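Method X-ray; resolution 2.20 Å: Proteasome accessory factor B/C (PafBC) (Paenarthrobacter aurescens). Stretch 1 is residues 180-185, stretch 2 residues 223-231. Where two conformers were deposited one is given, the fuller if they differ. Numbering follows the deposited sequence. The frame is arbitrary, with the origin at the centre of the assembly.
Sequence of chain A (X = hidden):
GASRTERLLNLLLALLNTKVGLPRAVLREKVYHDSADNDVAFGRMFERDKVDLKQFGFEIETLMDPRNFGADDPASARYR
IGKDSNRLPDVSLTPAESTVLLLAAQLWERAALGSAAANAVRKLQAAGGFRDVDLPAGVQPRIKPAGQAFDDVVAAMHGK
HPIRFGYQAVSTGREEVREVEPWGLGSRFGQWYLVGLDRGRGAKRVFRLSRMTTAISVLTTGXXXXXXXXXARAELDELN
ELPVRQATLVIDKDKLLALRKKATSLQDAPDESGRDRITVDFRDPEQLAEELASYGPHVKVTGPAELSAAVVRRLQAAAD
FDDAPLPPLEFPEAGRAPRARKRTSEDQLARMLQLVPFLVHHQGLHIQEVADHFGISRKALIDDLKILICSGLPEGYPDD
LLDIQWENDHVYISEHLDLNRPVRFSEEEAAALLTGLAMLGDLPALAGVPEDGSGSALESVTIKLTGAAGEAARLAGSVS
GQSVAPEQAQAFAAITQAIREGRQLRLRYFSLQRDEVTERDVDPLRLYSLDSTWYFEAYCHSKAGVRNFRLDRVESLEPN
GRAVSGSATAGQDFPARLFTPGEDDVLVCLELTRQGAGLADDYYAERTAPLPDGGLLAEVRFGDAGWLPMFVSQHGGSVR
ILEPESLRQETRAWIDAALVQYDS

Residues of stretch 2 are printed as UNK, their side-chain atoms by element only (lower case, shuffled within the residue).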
# COMPACT_ATOMS: atom_id res chain seq x y z
N VAL A 180 24.12 19.75 7.97
CA VAL A 180 23.33 19.20 9.05
C VAL A 180 24.01 17.96 9.62
O VAL A 180 24.46 17.09 8.86
CB VAL A 180 21.90 18.91 8.54
CG1 VAL A 180 21.09 18.20 9.56
CG2 VAL A 180 21.20 20.21 8.17
N GLU A 181 23.95 17.82 10.93
CA GLU A 181 24.24 16.56 11.59
C GLU A 181 22.92 15.87 11.91
O GLU A 181 22.16 16.37 12.78
CB GLU A 181 25.06 16.84 12.86
CG GLU A 181 26.42 17.52 12.53
CD GLU A 181 27.17 18.04 13.75
OE1 GLU A 181 26.71 17.81 14.90
OE2 GLU A 181 28.23 18.66 13.57
N PRO A 182 22.58 14.76 11.26
CA PRO A 182 21.20 14.22 11.36
C PRO A 182 20.97 13.49 12.67
O PRO A 182 21.76 12.63 13.05
CB PRO A 182 21.09 13.27 10.17
CG PRO A 182 22.62 12.83 9.94
CD PRO A 182 23.38 14.09 10.20
N TRP A 183 19.92 13.88 13.39
CA TRP A 183 19.53 13.22 14.65
C TRP A 183 18.39 12.25 14.47
O TRP A 183 18.30 11.24 15.20
CB TRP A 183 19.12 14.22 15.70
CG TRP A 183 20.17 15.18 16.10
CD1 TRP A 183 21.47 15.21 15.70
CD2 TRP A 183 20.00 16.30 16.99
NE1 TRP A 183 22.13 16.28 16.32
CE2 TRP A 183 21.23 16.96 17.09
CE3 TRP A 183 18.91 16.80 17.70
CZ2 TRP A 183 21.41 18.10 17.90
CZ3 TRP A 183 19.09 17.94 18.49
CH2 TRP A 183 20.34 18.56 18.59
N GLY A 184 17.49 12.53 13.55
CA GLY A 184 16.36 11.64 13.39
C GLY A 184 15.50 12.00 12.21
O GLY A 184 15.56 13.12 11.68
N LEU A 185 14.76 11.01 11.76
CA LEU A 185 13.68 11.15 10.82
C LEU A 185 12.35 10.95 11.54
O LEU A 185 12.25 10.17 12.50
CB LEU A 185 13.81 10.13 9.70
CG LEU A 185 14.99 10.33 8.74
CD1 LEU A 185 15.23 9.04 8.05
CD2 LEU A 185 14.61 11.40 7.71
N UNK A 223 32.83 13.34 10.65
CA UNK A 223 32.25 12.64 11.78
C UNK A 223 31.44 13.63 12.61
O UNK A 223 31.63 14.85 12.53
c UNK A 223 33.30 12.04 12.71
o UNK A 223 34.16 13.11 13.04
N UNK A 224 30.53 13.08 13.42
CA UNK A 224 29.86 13.83 14.46
C UNK A 224 29.34 12.81 15.45
O UNK A 224 29.26 11.62 15.14
c UNK A 224 27.39 13.14 12.45
c UNK A 224 27.50 13.89 13.61
c UNK A 224 26.27 12.43 12.17
c UNK A 224 28.72 14.68 13.89
c UNK A 224 25.27 13.25 14.20
c UNK A 224 25.18 12.47 13.04
c UNK A 224 26.41 13.95 14.48
N UNK A 225 28.98 13.28 16.63
CA UNK A 225 28.24 12.54 17.65
C UNK A 225 26.92 13.25 17.89
O UNK A 225 26.96 14.45 18.17
n UNK A 225 30.46 10.49 18.63
n UNK A 225 32.46 11.17 19.06
c UNK A 225 30.36 11.82 18.95
c UNK A 225 29.05 12.55 19.00
c UNK A 225 31.73 10.12 18.69
c UNK A 225 31.62 12.24 19.24
N UNK A 226 25.76 12.60 17.84
CA UNK A 226 24.54 13.27 18.29
C UNK A 226 24.55 13.45 19.80
O UNK A 226 25.21 12.68 20.53
c UNK A 226 25.50 11.22 17.40
c UNK A 226 24.07 10.97 17.84
c UNK A 226 23.42 12.31 17.84
N UNK A 227 23.85 14.46 20.32
CA UNK A 227 23.86 14.72 21.78
C UNK A 227 23.16 13.59 22.53
O UNK A 227 22.23 12.99 22.02
c UNK A 227 23.08 16.05 21.93
c UNK A 227 22.19 16.07 20.80
c UNK A 227 22.90 15.34 19.62
N UNK A 228 23.66 13.25 23.71
CA UNK A 228 23.05 12.13 24.44
C UNK A 228 21.62 12.46 24.85
O UNK A 228 20.74 11.61 24.77
c UNK A 228 24.27 10.24 25.73
c UNK A 228 23.06 9.30 25.48
c UNK A 228 23.88 11.75 25.67
c UNK A 228 23.42 7.80 25.55
n UNK A 228 22.24 6.86 25.26
N UNK A 229 21.37 13.69 25.28
CA UNK A 229 20.04 14.13 25.69
C UNK A 229 19.27 14.72 24.50
O UNK A 229 19.01 15.92 24.41
o UNK A 229 21.94 16.16 25.66
c UNK A 229 20.99 16.33 26.47
c UNK A 229 20.15 15.12 26.84
o UNK A 229 20.72 17.43 26.99
N UNK A 230 18.94 13.85 23.55
CA UNK A 230 18.15 14.21 22.37
C UNK A 230 16.88 13.39 22.31
O UNK A 230 16.95 12.16 22.17
c UNK A 230 16.30 14.38 18.35
c UNK A 230 18.15 12.50 19.21
c UNK A 230 16.42 13.15 17.68
c UNK A 230 18.04 13.72 19.88
c UNK A 230 18.94 14.02 21.07
c UNK A 230 17.11 14.66 19.42
c UNK A 230 17.36 12.21 18.12
N UNK A 231 15.74 14.05 22.42
CA UNK A 231 14.45 13.36 22.32
C UNK A 231 13.81 13.66 20.97
O UNK A 231 13.36 14.79 20.72
o UNK A 231 12.10 11.95 22.74
n UNK A 231 11.39 13.21 24.48
c UNK A 231 12.27 12.90 23.53
c UNK A 231 13.53 13.76 23.47
O HOH W 1 24.93 16.54 16.51

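Position 223 carries one carbon followed by one oxygen. Its CA-to-CB bond points away from the strand 180-185, and its oxygen stays 8.1 Å from Glu181 OE2. A two-atom hydroxyl side chain is Ser223.

Position 224 has one carbon and then a closed ring of six carbons with no further atom; its CA-to-CB bond points toward the strand. The CB of Glu181 sits over the ring face, 3.9 Å from the centroid and 23° off the normal, a CH-pi contact. A ring carbon lies 3.4 Å from Pro182 O, which is near the ring plane at the edge, and 3.7 Å from Pro182 CD. A bare six-carbon ring on a methylene is Phe224, and the carbon meeting Pro182 is CZ.

Position 225 shows one carbon and a five-membered ring of three carbons and two nitrogens, its CA-to-CB bond pointing away; this imidazole is His225.

Position 226 has three carbons closing a ring onto the backbone N. Its CB approaches Trp183 CD1 at 4.1 Å, obliquely to the indole. The closed ring makes it Pro226.

Position 227 repeats the pattern, three carbons returning to N. Here a ring carbon is 3.4 Å from Trp183 CE2 and 3.8 Å from the centroid of the indole five-membered ring, 29° off its normal, a CH-pi contact over the face. This is Pro227, and the carbon is CD.

Position 228 is an unbranched row of four carbons ending in nitrogen, out of reach of the strand: Lys228.

Position 229 has two carbons, the second bearing two oxygens, also out of reach. This short carboxylate is Asp229.

Position 230 again gives one carbon and a six-carbon ring, with the CA-to-CB bond toward the strand. Trp183 CB lies over the ring face, 3.7 Å from the centroid and 19° off the normal, and a ring carbon is 3.2 Å from Trp183 O. The ring centroid is 5.1 Å from that of the indole six-membered ring, with planes at 58°, an oblique aromatic pair. The residue is Phe230, and the carbon near Trp183 O is CE2.

Position 231 has two carbons, the second carrying one oxygen and one nitrogen, and its CA-to-CB bond points away: Asn231, an N-cap whose side chain caps a backbone N just past the stretch.

No direct hydrogen bond crosses the interface; packing and one water join the segments. Trp183 contributes the largest covered area, meeting Pro226, Pro227 and Phe230, while Phe224 packs on Glu181 and Pro182. The water O donates to Glu181 OE1 (2.7 Å), accepts from Trp183 NE1 (2.8 Å) and donates weakly to His225 O (3.4 Å), satisfying the indole nitrogen beside a contact made mainly by packing.

Stretch 2 (223-231) SFHPPKDFN
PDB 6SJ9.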